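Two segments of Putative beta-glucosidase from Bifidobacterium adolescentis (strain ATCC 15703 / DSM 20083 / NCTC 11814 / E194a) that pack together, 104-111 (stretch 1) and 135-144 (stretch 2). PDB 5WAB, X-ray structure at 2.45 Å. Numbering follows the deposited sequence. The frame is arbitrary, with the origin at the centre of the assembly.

Stretch 1 104-111: VILGPGVN
Stretch 2, residues 135-144: EAVGIVAGVQ

What kind of contact joins the two stretches? It is purely apolar: no hydrogen bond crosses, and 254 Å² of surface is buried, both sides summed. Stretch 1 starts as a strand at Val 104 and continues as a loop, with a tight turn at Leu 106 (phi/psi -86/79) closed by the hydrogen bond from N of Gly 107 to O of Ile 105, 2.9 Å. It is extended at Gly 107 (-177/177), and the peptide bond between Gly 107 and Pro 108 is cis. Stretch 2 is a helix, entered from earlier in the chain, running antiparallel to stretch 1, so Ala 136 lies near Val 110 while Val 143 lies near Ile 105. The register is set by the CA atoms of Pro 108 and Ile 139, 6.7 Å apart, and those of Ile 105 and Val 143, 8.5 Å apart.

How does the helix begin the contact? Glu 135 (chi1 m) stays out of reach. Ala 136 points toward stretch 1, and its CB lies 3.5 Å from CG1 of Val 110 (chi1 m, phi/psi -125/19) and 4.0 Å from CG of Pro 108. The single methyl lets the loop come close. CG of Pro 108 also lies 3.8 Å from O of Ala 136, which accepts a hydrogen bond from N of Ile 139 at 3.0 Å. Val 137 (chi1 p) points away. The helix is kinked here: N of Gly 138 bonds instead to O of Glu 135, at 3.0 Å.

What receives the proline ring? Pro 108, with its C-gamma endo pucker and phi/psi of -90/170, has the largest covered area, 71 Å². Ile 139 (chi1 m, chi2 m) directs its CA-to-CB bond toward stretch 1: CG2 of Ile 139 lies 3.7 Å from CD of Pro 108, and CB of Ile 139 is equally near CG of Pro 108, at 3.7 Å; the end of the side chain leads away. Val 140 (chi1 t) points sideways, but its CG2 still lies 3.8 Å from CD of Pro 108. Beta-branched side chains suit these places, since each offers a methyl close to the backbone.

How does the contact close? Ala 141 is out of reach, as is Gly 142, where an ideal CB would clash with O of Gly 138 at 2.7 Å. Regular helical bonding has resumed, with N of Val 143 3.0 Å from O of Ile 139. Val 143 (chi1 t) then points toward Ile 105 (chi1 t, chi2 t; phi/psi -105/131), placing CG1 of Val 143 3.9 Å from CG2 of Ile 105.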

# COMPACT_ATOMS: atom_id res chain seq x y z
N VAL A 104 -18.99 4.51 6.60
CA VAL A 104 -17.54 4.37 6.66
C VAL A 104 -17.16 3.10 5.92
O VAL A 104 -17.74 2.04 6.15
CB VAL A 104 -17.03 4.32 8.11
CG1 VAL A 104 -15.51 4.28 8.13
CG2 VAL A 104 -17.56 5.49 8.92
N ILE A 105 -16.18 3.22 5.01
CA ILE A 105 -15.62 2.07 4.32
C ILE A 105 -14.25 1.78 4.93
O ILE A 105 -13.44 2.70 5.10
CB ILE A 105 -15.54 2.32 2.80
CG1 ILE A 105 -15.07 1.08 2.06
CG2 ILE A 105 -14.68 3.54 2.46
CD1 ILE A 105 -15.39 1.11 0.59
N LEU A 106 -14.01 0.52 5.28
CA LEU A 106 -12.90 0.16 6.17
C LEU A 106 -11.61 -0.02 5.37
O LEU A 106 -11.16 -1.13 5.09
CB LEU A 106 -13.25 -1.09 6.97
CG LEU A 106 -14.47 -0.95 7.88
CD1 LEU A 106 -14.78 -2.25 8.61
CD2 LEU A 106 -14.26 0.20 8.86
N GLY A 107 -10.99 1.10 5.04
CA GLY A 107 -9.74 1.10 4.32
C GLY A 107 -9.26 2.53 4.17
O GLY A 107 -9.93 3.47 4.59
N PRO A 108 -8.08 2.71 3.57
CA PRO A 108 -7.21 1.65 3.07
C PRO A 108 -6.21 1.16 4.13
O PRO A 108 -6.08 1.77 5.20
CB PRO A 108 -6.48 2.32 1.91
CG PRO A 108 -6.34 3.76 2.38
CD PRO A 108 -7.56 4.05 3.22
N GLY A 109 -5.52 0.06 3.83
CA GLY A 109 -4.47 -0.46 4.69
C GLY A 109 -3.12 0.01 4.19
O GLY A 109 -2.84 -0.08 2.99
N VAL A 110 -2.32 0.55 5.09
CA VAL A 110 -1.05 1.17 4.72
C VAL A 110 0.13 0.56 5.48
O VAL A 110 1.20 1.16 5.54
CB VAL A 110 -1.09 2.70 4.89
CG1 VAL A 110 -2.14 3.31 4.00
CG2 VAL A 110 -1.35 3.10 6.34
N ASN A 111 -0.04 -0.63 6.05
CA ASN A 111 1.05 -1.26 6.77
C ASN A 111 2.23 -1.53 5.84
O ASN A 111 2.07 -1.89 4.68
CB ASN A 111 0.60 -2.57 7.42
CG ASN A 111 -0.45 -2.36 8.48
OD1 ASN A 111 -1.59 -2.78 8.33
ND2 ASN A 111 -0.07 -1.71 9.57
N GLU A 135 0.52 7.52 -1.94
CA GLU A 135 -0.43 6.82 -2.80
C GLU A 135 -1.77 6.63 -2.11
O GLU A 135 -2.81 7.06 -2.62
CB GLU A 135 0.14 5.46 -3.21
CG GLU A 135 1.18 5.54 -4.30
CD GLU A 135 1.59 4.18 -4.79
OE1 GLU A 135 1.79 3.28 -3.95
OE2 GLU A 135 1.70 4.01 -6.02
N ALA A 136 -1.77 5.99 -0.93
CA ALA A 136 -3.02 5.63 -0.29
C ALA A 136 -3.83 6.83 0.17
O ALA A 136 -5.03 6.69 0.43
CB ALA A 136 -2.74 4.71 0.90
N VAL A 137 -3.21 8.02 0.25
CA VAL A 137 -3.95 9.22 0.61
C VAL A 137 -5.06 9.50 -0.39
O VAL A 137 -6.07 10.12 -0.05
CB VAL A 137 -2.99 10.42 0.75
CG1 VAL A 137 -2.37 10.76 -0.60
CG2 VAL A 137 -3.71 11.65 1.34
N GLY A 138 -4.89 9.04 -1.64
CA GLY A 138 -5.94 9.23 -2.63
C GLY A 138 -7.24 8.54 -2.25
O GLY A 138 -8.32 9.04 -2.58
N ILE A 139 -7.15 7.41 -1.56
CA ILE A 139 -8.36 6.72 -1.11
C ILE A 139 -9.08 7.55 -0.05
O ILE A 139 -10.30 7.73 -0.11
CB ILE A 139 -8.02 5.31 -0.59
CG1 ILE A 139 -7.46 4.45 -1.72
CG2 ILE A 139 -9.26 4.64 -0.02
CD1 ILE A 139 -8.43 4.24 -2.86
N VAL A 140 -8.34 8.06 0.94
CA VAL A 140 -8.95 8.84 2.01
C VAL A 140 -9.56 10.13 1.46
O VAL A 140 -10.73 10.44 1.71
CB VAL A 140 -7.91 9.14 3.11
CG1 VAL A 140 -8.50 10.06 4.16
CG2 VAL A 140 -7.41 7.84 3.74
N ALA A 141 -8.76 10.91 0.72
CA ALA A 141 -9.26 12.17 0.19
C ALA A 141 -10.38 11.95 -0.82
O ALA A 141 -11.34 12.72 -0.87
CB ALA A 141 -8.12 12.96 -0.45
N GLY A 142 -10.27 10.89 -1.63
CA GLY A 142 -11.28 10.64 -2.63
C GLY A 142 -12.62 10.25 -2.03
O GLY A 142 -13.66 10.80 -2.40
N VAL A 143 -12.62 9.27 -1.12
CA VAL A 143 -13.87 8.81 -0.53
C VAL A 143 -14.54 9.93 0.25
O VAL A 143 -15.73 10.22 0.06
CB VAL A 143 -13.63 7.58 0.36
CG1 VAL A 143 -14.90 7.21 1.13
CG2 VAL A 143 -13.14 6.40 -0.45
N GLN A 144 -13.78 10.60 1.11
CA GLN A 144 -14.36 11.61 1.98
C GLN A 144 -14.75 12.87 1.22
O GLN A 144 -15.56 13.66 1.73
CB GLN A 144 -13.38 11.92 3.13
CG GLN A 144 -13.08 10.69 4.00
CD GLN A 144 -12.30 11.01 5.27
OE1 GLN A 144 -12.12 10.16 6.14
NE2 GLN A 144 -11.84 12.25 5.38